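Side-chain contacts in glycoside hydrolase family 61 (Trichoderma reesei QM6a, PDB 5O2X), which is a copper-dependent lytic polysaccharide monooxygenase of family AA9 that probably cleaves cellulose chains by oxidation: residues 6-10 and 11-15; 47-51 and 52-56; 201-204 and 205-208. All coordinates share one frame; numbering follows the deposited sequence. Where two conformers were deposited one is given.

Contact 1 of 3, residues 6-10 and 11-15; sequences DIVIN and GVWYQ. With MAN (alpha-D-mannopyranose), chain N; MAN (alpha-D-mannopyranose), chain P; MAN (alpha-D-mannopyranose), chain O; MAN (alpha-D-mannopyranose), chain R.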
loop_
_atom_site.group_PDB
_atom_site.type_symbol
_atom_site.label_atom_id
_atom_site.label_comp_id
_atom_site.label_asym_id
_atom_site.label_seq_id
_atom_site.Cartn_x
_atom_site.Cartn_y
_atom_site.Cartn_z
ATOM N N ASP A 6 -8.418 8.423 -2.966
ATOM C CA ASP A 6 -9.597 7.578 -2.928
ATOM C C ASP A 6 -9.182 6.182 -3.290
ATOM O O ASP A 6 -8.139 5.964 -3.926
ATOM C CB ASP A 6 -10.699 8.103 -3.853
ATOM C CG ASP A 6 -10.286 8.145 -5.289
ATOM O OD1 ASP A 6 -10.463 7.055 -5.967
ATOM O OD2 ASP A 6 -9.764 9.136 -5.799
ATOM N N ILE A 7 -10.039 5.231 -2.892
ATOM C CA ILE A 7 -9.943 3.847 -3.410
ATOM C C ILE A 7 -11.286 3.497 -4.028
ATOM O O ILE A 7 -12.319 4.031 -3.610
ATOM C CB ILE A 7 -9.487 2.836 -2.340
ATOM C CG1 ILE A 7 -10.514 2.635 -1.235
ATOM C CG2 ILE A 7 -8.136 3.255 -1.775
ATOM C CD1 ILE A 7 -10.137 1.562 -0.228
ATOM N N VAL A 8 -11.255 2.636 -5.039
ATOM C CA VAL A 8 -12.486 2.266 -5.764
ATOM C C VAL A 8 -12.556 0.755 -5.782
ATOM O O VAL A 8 -11.677 0.093 -6.355
ATOM C CB VAL A 8 -12.534 2.857 -7.157
ATOM C CG1 VAL A 8 -13.851 2.550 -7.828
ATOM C CG2 VAL A 8 -12.265 4.372 -7.133
ATOM N N ILE A 9 -13.577 0.210 -5.128
ATOM C CA ILE A 9 -13.669 -1.246 -4.879
ATOM C C ILE A 9 -14.815 -1.767 -5.728
ATOM O O ILE A 9 -15.992 -1.433 -5.459
ATOM C CB ILE A 9 -13.913 -1.535 -3.391
ATOM C CG1 ILE A 9 -12.858 -0.827 -2.518
ATOM C CG2 ILE A 9 -13.968 -3.052 -3.169
ATOM C CD1 ILE A 9 -12.958 -1.108 -1.047
ATOM N N ASN A 10 -14.502 -2.488 -6.792
ATOM C CA ASN A 10 -15.584 -2.888 -7.733
ATOM C C ASN A 10 -16.500 -1.789 -8.086
ATOM O O ASN A 10 -17.721 -1.947 -8.091
ATOM C CB ASN A 10 -16.458 -4.013 -7.239
ATOM C CG ASN A 10 -15.733 -5.255 -7.072
ATOM O OD1 ASN A 10 -14.549 -5.396 -7.388
ATOM N ND2 ASN A 10 -16.472 -6.232 -6.605
ATOM N N GLY A 11 -15.911 -0.639 -8.401
ATOM C CA GLY A 11 -16.703 0.477 -8.825
ATOM C C GLY A 11 -17.255 1.419 -7.762
ATOM O O GLY A 11 -17.890 2.432 -8.079
ATOM N N VAL A 12 -17.029 1.079 -6.485
ATOM C CA VAL A 12 -17.552 1.854 -5.364
ATOM C C VAL A 12 -16.413 2.705 -4.794
ATOM O O VAL A 12 -15.416 2.173 -4.303
ATOM C CB VAL A 12 -18.150 0.935 -4.294
ATOM C CG1 VAL A 12 -18.602 1.736 -3.091
ATOM C CG2 VAL A 12 -19.268 0.081 -4.837
ATOM N N TRP A 13 -16.575 4.008 -4.892
ATOM C CA TRP A 13 -15.579 4.977 -4.487
ATOM C C TRP A 13 -15.688 5.254 -2.966
ATOM O O TRP A 13 -16.783 5.536 -2.472
ATOM C CB TRP A 13 -15.864 6.282 -5.247
ATOM C CG TRP A 13 -14.864 7.406 -5.167
ATOM C CD1 TRP A 13 -13.976 7.742 -6.124
ATOM C CD2 TRP A 13 -14.760 8.420 -4.159
ATOM N NE1 TRP A 13 -13.309 8.885 -5.772
ATOM C CE2 TRP A 13 -13.798 9.362 -4.598
ATOM C CE3 TRP A 13 -15.443 8.680 -2.969
ATOM C CZ2 TRP A 13 -13.473 10.523 -3.835
ATOM C CZ3 TRP A 13 -15.133 9.855 -2.262
ATOM C CH2 TRP A 13 -14.187 10.716 -2.702
ATOM N N TYR A 14 -14.536 5.239 -2.317
ATOM C CA TYR A 14 -14.382 5.647 -0.915
ATOM C C TYR A 14 -13.373 6.767 -0.821
ATOM O O TYR A 14 -12.262 6.660 -1.356
ATOM C CB TYR A 14 -13.872 4.499 -0.032
ATOM C CG TYR A 14 -14.848 3.363 0.128
ATOM C CD1 TYR A 14 -14.970 2.387 -0.838
ATOM C CD2 TYR A 14 -15.642 3.278 1.268
ATOM C CE1 TYR A 14 -15.881 1.327 -0.680
ATOM C CE2 TYR A 14 -16.555 2.260 1.430
ATOM C CZ TYR A 14 -16.672 1.277 0.450
ATOM O OH TYR A 14 -17.579 0.264 0.637
ATOM N N GLN A 15 -13.717 7.793 -0.052
ATOM C CA GLN A 15 -12.779 8.851 0.260
ATOM C C GLN A 15 -11.636 8.276 1.093
ATOM O O GLN A 15 -11.864 7.621 2.105
ATOM C CB GLN A 15 -13.503 9.932 1.040
ATOM C CG GLN A 15 -12.704 11.208 1.288
ATOM C CD GLN A 15 -13.526 12.269 2.018
ATOM O OE1 GLN A 15 -14.467 11.972 2.739
ATOM N NE2 GLN A 15 -13.124 13.512 1.851
HETATM C C1 MAN N . -12.992 -0.646 -12.531
HETATM C C2 MAN N . -13.593 -0.673 -11.135
HETATM C C3 MAN N . -12.466 -0.657 -10.077
HETATM C C4 MAN N . -11.522 -1.809 -10.341
HETATM C C5 MAN N . -10.980 -1.670 -11.760
HETATM C C6 MAN N . -10.085 -2.807 -12.159
HETATM O O2 MAN N . -14.391 -1.826 -10.947
HETATM O O3 MAN N . -13.046 -0.719 -8.778
HETATM O O4 MAN N . -10.468 -1.767 -9.390
HETATM O O5 MAN N . -12.031 -1.666 -12.708
HETATM O O6 MAN N . -10.737 -4.080 -11.913
HETATM C C1 MAN P . -19.774 9.275 -5.521
HETATM C C2 MAN P . -19.619 9.138 -7.016
HETATM C C3 MAN P . -18.104 9.170 -7.261
HETATM C C4 MAN P . -17.427 10.372 -6.633
HETATM C C5 MAN P . -17.742 10.459 -5.172
HETATM C C6 MAN P . -17.157 11.709 -4.536
HETATM O O2 MAN P . -20.344 10.222 -7.614
HETATM O O3 MAN P . -17.904 9.271 -8.644
HETATM O O4 MAN P . -16.042 10.459 -6.867
HETATM O O5 MAN P . -19.153 10.467 -5.074
HETATM O O6 MAN P . -17.800 11.900 -3.266
HETATM C C1 MAN O . -21.787 1.190 -10.514
HETATM C C2 MAN O . -21.827 0.327 -9.269
HETATM C C3 MAN O . -20.639 -0.643 -9.327
HETATM C C4 MAN O . -20.651 -1.464 -10.628
HETATM C C5 MAN O . -20.762 -0.562 -11.854
HETATM C C6 MAN O . -20.970 -1.315 -13.157
HETATM O O2 MAN O . -23.078 -0.383 -9.196
HETATM O O3 MAN O . -20.627 -1.473 -8.183
HETATM O O4 MAN O . -19.425 -2.211 -10.734
HETATM O O5 MAN O . -21.856 0.347 -11.658
HETATM O O6 MAN O . -22.323 -1.747 -13.167
HETATM C C1 MAN R . -19.057 -0.394 5.206
HETATM C C2 MAN R . -19.242 0.129 3.807
HETATM C C3 MAN R . -20.698 0.179 3.418
HETATM C C4 MAN R . -21.376 -1.165 3.712
HETATM C C5 MAN R . -21.111 -1.636 5.137
HETATM C C6 MAN R . -21.634 -3.047 5.367
HETATM O O2 MAN R . -18.511 -0.762 2.937
HETATM O O3 MAN R . -20.828 0.521 2.047
HETATM O O4 MAN R . -22.782 -1.029 3.541
HETATM O O5 MAN R . -19.699 -1.647 5.408
HETATM O O6 MAN R . -21.437 -3.448 6.706
HETATM O O HOH W 1 -11.994 11.163 -6.996
#
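The indole of Trp13 is sandwiched between Asp6 and a glycan mannose. Asp6 CB covers one face, offset toward the rim; O4 of the mannose (chain P) covers the opposite face, 3.3 Å above the plane. The Asp6 carboxylate lies only 21° from parallel to the ring, yet Trp13 NE1 does not bond to it directly: NE1 donates to a water 2.9 Å away, which in turn donates to Asp6 OD2. Trp13 reaches this position with CG anti to the backbone N (chi1 -171°), and Val8 CG2 comes obliquely to within 3.9 Å of its CD1. With a serine here, the mannose and Asp6 would probably lose the slab between them, and the bridging water its indole N-H. On the opposite face of the sheet, with Ile7 and Ile9, the Tyr14 ring has Ile7 O and mannose O2 (chain R) near its plane at the edge; Tyr14 OH and that O2 are hydrogen-bonded at 2.7 Å. Ile9 CD1 approaches Tyr14 CE1 obliquely, 3.8 Å away. The connection is a type I' turn with Asn10 and Gly11 at its centre, where Gly11 N donates to mannose O3 (chain N) over 2.9 Å. The antiparallel hairpin lies within a mixed five-stranded sheet, strand 74-80 antiparallel beside 3-9 and strand 241-243 parallel beside 12-15, and Ile9 and Tyr14 also touch strand 67-70.

Contact 2 of 3, residues 47-51 and 52-56; sequences DAYQN and PDIIC. With MAN (alpha-D-mannopyranose), chain E.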
loop_
_atom_site.group_PDB
_atom_site.type_symbol
_atom_site.label_atom_id
_atom_site.label_comp_id
_atom_site.label_asym_id
_atom_site.label_seq_id
_atom_site.Cartn_x
_atom_site.Cartn_y
_atom_site.Cartn_z
ATOM N N ASP A 47 15.987 4.675 7.974
ATOM C CA ASP A 47 16.289 4.876 9.374
ATOM C C ASP A 47 15.040 4.813 10.271
ATOM O O ASP A 47 15.191 4.855 11.485
ATOM C CB ASP A 47 17.150 6.128 9.630
ATOM C CG ASP A 47 16.424 7.459 9.337
ATOM O OD1 ASP A 47 15.260 7.461 9.006
ATOM O OD2 ASP A 47 17.050 8.533 9.352
ATOM N N ALA A 48 13.868 4.607 9.681
ATOM C CA ALA A 48 12.641 4.367 10.403
ATOM C C ALA A 48 12.012 3.023 10.073
ATOM O O ALA A 48 10.882 2.755 10.492
ATOM C CB ALA A 48 11.663 5.527 10.211
ATOM N N TYR A 49 12.750 2.144 9.411
ATOM C CA TYR A 49 12.187 0.832 9.087
ATOM C C TYR A 49 11.922 -0.035 10.318
ATOM O O TYR A 49 11.111 -0.956 10.250
ATOM C CB TYR A 49 13.115 0.061 8.156
ATOM C CG TYR A 49 13.120 0.484 6.709
ATOM C CD1 TYR A 49 12.214 1.392 6.158
ATOM C CD2 TYR A 49 14.083 -0.059 5.862
ATOM C CE1 TYR A 49 12.241 1.714 4.802
ATOM C CE2 TYR A 49 14.106 0.243 4.507
ATOM C CZ TYR A 49 13.165 1.089 3.974
ATOM O OH TYR A 49 13.220 1.344 2.627
ATOM N N GLN A 50 12.641 0.232 11.423
ATOM C CA GLN A 50 12.434 -0.485 12.658
ATOM C C GLN A 50 11.613 0.325 13.668
ATOM O O GLN A 50 11.571 -0.015 14.833
ATOM C CB GLN A 50 13.756 -1.017 13.228
ATOM C CG GLN A 50 14.155 -2.382 12.612
ATOM C CD GLN A 50 14.499 -2.339 11.131
ATOM O OE1 GLN A 50 15.528 -1.783 10.756
ATOM N NE2 GLN A 50 13.653 -2.936 10.305
ATOM N N ASN A 51 10.955 1.387 13.181
ATOM C CA ASN A 51 10.137 2.321 13.949
ATOM C C ASN A 51 8.693 2.123 13.542
ATOM O O ASN A 51 8.424 1.794 12.383
ATOM C CB ASN A 51 10.574 3.758 13.556
ATOM C CG ASN A 51 9.810 4.837 14.305
ATOM O OD1 ASN A 51 8.675 5.328 13.926
ATOM N ND2 ASN A 51 10.376 5.214 15.430
ATOM N N PRO A 52 7.722 2.419 14.423
ATOM C CA PRO A 52 6.322 2.276 14.070
ATOM C C PRO A 52 5.881 3.045 12.840
ATOM O O PRO A 52 4.868 2.671 12.226
ATOM C CB PRO A 52 5.598 2.764 15.344
ATOM C CG PRO A 52 6.610 3.555 16.129
ATOM C CD PRO A 52 7.888 2.882 15.825
ATOM N N ASP A 53 6.568 4.104 12.482
ATOM C CA ASP A 53 6.179 4.884 11.288
ATOM C C ASP A 53 6.117 4.057 10.018
ATOM O O ASP A 53 5.373 4.403 9.107
ATOM C CB ASP A 53 7.150 6.063 11.082
ATOM C CG ASP A 53 6.938 7.210 12.048
ATOM O OD1 ASP A 53 5.950 7.223 12.812
ATOM O OD2 ASP A 53 7.813 8.124 12.001
ATOM N N ILE A 54 6.939 3.004 9.890
ATOM C CA ILE A 54 6.905 2.232 8.627
ATOM C C ILE A 54 5.602 1.470 8.466
ATOM O O ILE A 54 5.262 1.075 7.336
ATOM C CB ILE A 54 8.109 1.267 8.563
ATOM C CG1 ILE A 54 8.324 0.703 7.152
ATOM C CG2 ILE A 54 7.980 0.112 9.572
ATOM C CD1 ILE A 54 8.484 1.726 6.044
ATOM N N ILE A 55 4.856 1.239 9.551
ATOM C CA ILE A 55 3.696 0.353 9.456
ATOM C C ILE A 55 2.628 0.951 8.566
ATOM O O ILE A 55 2.200 0.366 7.570
ATOM C CB ILE A 55 3.171 0.022 10.866
ATOM C CG1 ILE A 55 4.267 -0.651 11.733
ATOM C CG2 ILE A 55 1.946 -0.858 10.754
ATOM C CD1 ILE A 55 3.923 -0.649 13.207
ATOM N N CYS A 56 2.169 2.161 8.911
ATOM C CA CYS A 56 1.096 2.873 8.222
ATOM C C CYS A 56 1.437 4.357 7.999
ATOM O O CYS A 56 0.539 5.190 7.833
ATOM C CB CYS A 56 -0.236 2.717 8.941
ATOM S SG CYS A 56 -0.910 1.033 8.856
HETATM C C1 MAN E . 9.888 -4.112 14.779
HETATM C C2 MAN E . 9.595 -5.388 15.521
HETATM C C3 MAN E . 8.437 -5.107 16.516
HETATM C C4 MAN E . 8.686 -3.885 17.409
HETATM C C5 MAN E . 9.117 -2.702 16.573
HETATM C C6 MAN E . 9.617 -1.519 17.387
HETATM O O2 MAN E . 10.742 -5.773 16.255
HETATM O O3 MAN E . 8.147 -6.259 17.328
HETATM O O4 MAN E . 7.478 -3.506 18.081
HETATM O O5 MAN E . 10.197 -3.055 15.672
HETATM O O6 MAN E . 9.648 -0.333 16.675
#
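Pro52 follows directly on Asn51, and its ring CD lies 3.1 Å from Asn51 CG; having no N-H, it asks nothing of the asparagine carbonyls. Near that CD, O6 of a mannose (chain E) donates to Gln50 O. Asp53 does call on the asparagine. In the conformer described, one of two for Asn51, Asp53 N donates to Asn51 OD1 over 2.8 Å in a nearly straight bond of 166°, the donor tilted 23° from the plane of the amide carbonyl. Having CG anti to its own backbone N (chi1 -179°) swings the Asn51 amide forward to accept it. Asp53 OD1 turns instead to Asn59 N. Ile54 joins in by backbone and side chain: its N donates to Asn51 O at 3.1 Å, from above the carbonyl plane, while CG2 settles close to two carbonyls, 3.3 Å from Asn51 O and 3.4 Å from Tyr49 O. The other branch, through CG1, leads away from these carbonyls and brings CD1 obliquely to Tyr49 CD1, 3.7 Å away; the hydroxyl of that tyrosine bonds to Asn173. Ile55 N returns to Pro52 O, and Cys56 is disulfide-bonded to Cys177. Side-chain acceptance at the second following N-H makes an Asx turn, here a capping bond at the entrance to the short, weakly bonded helix 53-56.

Contact 3 of 3, residues 201-204 and 205-208; sequences ATDP and GVLI. With MAN (alpha-D-mannopyranose), chain F.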
loop_
_atom_site.group_PDB
_atom_site.type_symbol
_atom_site.label_atom_id
_atom_site.label_comp_id
_atom_site.label_asym_id
_atom_site.label_seq_id
_atom_site.Cartn_x
_atom_site.Cartn_y
_atom_site.Cartn_z
ATOM N N ALA A 201 17.707 -1.442 5.958
ATOM C CA ALA A 201 18.386 -0.406 5.200
ATOM C C ALA A 201 19.438 -0.949 4.244
ATOM O O ALA A 201 19.828 -0.236 3.314
ATOM C CB ALA A 201 19.055 0.584 6.147
ATOM N N THR A 202 19.914 -2.165 4.454
ATOM C CA THR A 202 20.903 -2.791 3.570
ATOM C C THR A 202 20.274 -3.806 2.609
ATOM O O THR A 202 21.022 -4.481 1.891
ATOM C CB THR A 202 21.948 -3.514 4.410
ATOM O OG1 THR A 202 21.244 -4.481 5.213
ATOM C CG2 THR A 202 22.748 -2.536 5.285
ATOM N N ASP A 203 18.959 -3.959 2.581
ATOM C CA ASP A 203 18.371 -4.954 1.691
ATOM C C ASP A 203 18.736 -4.642 0.251
ATOM O O ASP A 203 18.886 -3.474 -0.145
ATOM C CB ASP A 203 16.847 -4.952 1.818
ATOM C CG ASP A 203 16.335 -5.605 3.107
ATOM O OD1 ASP A 203 17.127 -6.252 3.813
ATOM O OD2 ASP A 203 15.136 -5.411 3.402
ATOM N N PRO A 204 18.846 -5.679 -0.596
ATOM C CA PRO A 204 19.298 -5.451 -1.986
ATOM C C PRO A 204 18.360 -4.617 -2.832
ATOM O O PRO A 204 18.824 -4.017 -3.809
ATOM C CB PRO A 204 19.482 -6.883 -2.523
ATOM C CG PRO A 204 18.618 -7.712 -1.653
ATOM C CD PRO A 204 18.697 -7.122 -0.286
ATOM N N GLY A 205 17.088 -4.559 -2.477
ATOM C CA GLY A 205 16.144 -3.695 -3.173
ATOM C C GLY A 205 15.898 -2.350 -2.509
ATOM O O GLY A 205 15.056 -1.575 -2.944
ATOM N N VAL A 206 16.656 -2.067 -1.450
ATOM C CA VAL A 206 16.595 -0.801 -0.689
ATOM C C VAL A 206 17.833 0.049 -0.952
ATOM O O VAL A 206 17.706 1.229 -1.233
ATOM C CB VAL A 206 16.410 -1.072 0.815
ATOM C CG1 VAL A 206 16.576 0.223 1.629
ATOM C CG2 VAL A 206 15.057 -1.709 1.074
ATOM N N LEU A 207 19.005 -0.567 -0.819
ATOM C CA LEU A 207 20.283 0.114 -1.054
ATOM C C LEU A 207 20.739 -0.367 -2.434
ATOM O O LEU A 207 21.289 -1.467 -2.571
ATOM C CB LEU A 207 21.270 -0.214 0.073
ATOM C CG LEU A 207 22.643 0.429 -0.086
ATOM C CD1 LEU A 207 22.556 1.942 -0.111
ATOM C CD2 LEU A 207 23.542 -0.024 1.037
ATOM N N ILE A 208 20.459 0.435 -3.436
ATOM C CA ILE A 208 20.543 0.022 -4.810
ATOM C C ILE A 208 20.714 1.228 -5.706
ATOM O O ILE A 208 19.967 2.206 -5.568
ATOM C CB ILE A 208 19.309 -0.799 -5.218
ATOM C CG1 ILE A 208 19.474 -1.271 -6.675
ATOM C CG2 ILE A 208 18.004 -0.045 -4.988
ATOM C CD1 ILE A 208 18.406 -2.168 -7.168
HETATM C C1 MAN F . 21.596 -5.871 5.022
HETATM C C2 MAN F . 20.464 -6.804 5.496
HETATM C C3 MAN F . 20.276 -6.713 6.994
HETATM C C4 MAN F . 21.598 -6.997 7.653
HETATM C C5 MAN F . 22.640 -6.018 7.141
HETATM C C6 MAN F . 23.980 -6.281 7.816
HETATM O O2 MAN F . 20.731 -8.179 5.184
HETATM O O3 MAN F . 19.264 -7.624 7.443
HETATM O O4 MAN F . 21.375 -6.863 9.058
HETATM O O5 MAN F . 22.787 -6.158 5.726
HETATM O O6 MAN F . 24.949 -5.335 7.346
HETATM O O HOH W 2 21.986 -3.685 -0.913
HETATM O O HOH W 3 21.485 -3.619 -4.448
#
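Asp203 and Val206 meet side by side, Asp203 CB 3.8 Å from Val206 CG2, beside a backbone carbonyl shared by two donors: Asp203 O accepts from both Val206 N and Leu207 N. The two bonds enter differently. Leu207 N comes almost end-on to the carbonyl (C=O...N 173°) in a nearly straight bond, whereas Val206 N stands above its plane at 2.9 Å. In Val206, CG1 lies anti to the backbone N (chi1 171°), which brings that branch to 3.7 Å from Ala201 O and leaves CG2 for Asp203. Leu207 presses only its CB on the same carbonyl, Ala201 O, at 3.5 Å. Ile208 is extended through both torsions, and its CB and CD1 run alongside Pro204 O, CB at 3.5 Å. The Asp203 carboxylate, meanwhile, turns back along the chain to His200 N. Thr202 holds OG1 in the position between the backbone N and the carbonyl carbon (chi1 58°), and this oxygen carries an O-linked mannose, covalently joined at C1. A water donating to Pro204 O and Leu207 O, at 2.8 and 2.9 Å, closes the turn further. Carbonyl oxygens rather than side-chain charges thus organise this glycosylated loop, with aliphatic carbons of Val206, Leu207 and Ile208 packed against its carbonyls.

From the N terminus the three contacts follow in series; none nests in or crosses another. Contact 1 closes first, folding strand 12-15 back on strand 3-9 as a tight hairpin within the five-stranded sheet, with mannoses close to its turn and both its faces. Contact 2 then turns the loop after that hairpin into helix 53-56, whose disulfide ties it to strand 172-183. Contact 3 closes a tight turn within the long segment between strands 193-194 and 241-243. Contacts 2 and 3 touch: Tyr49 OH packs against Val206 CG1 at 3.7 Å, joining two loops distant in sequence. Contact 1 lies on the opposite side of the chain's centre, its centre about 27 Å from that of contact 2.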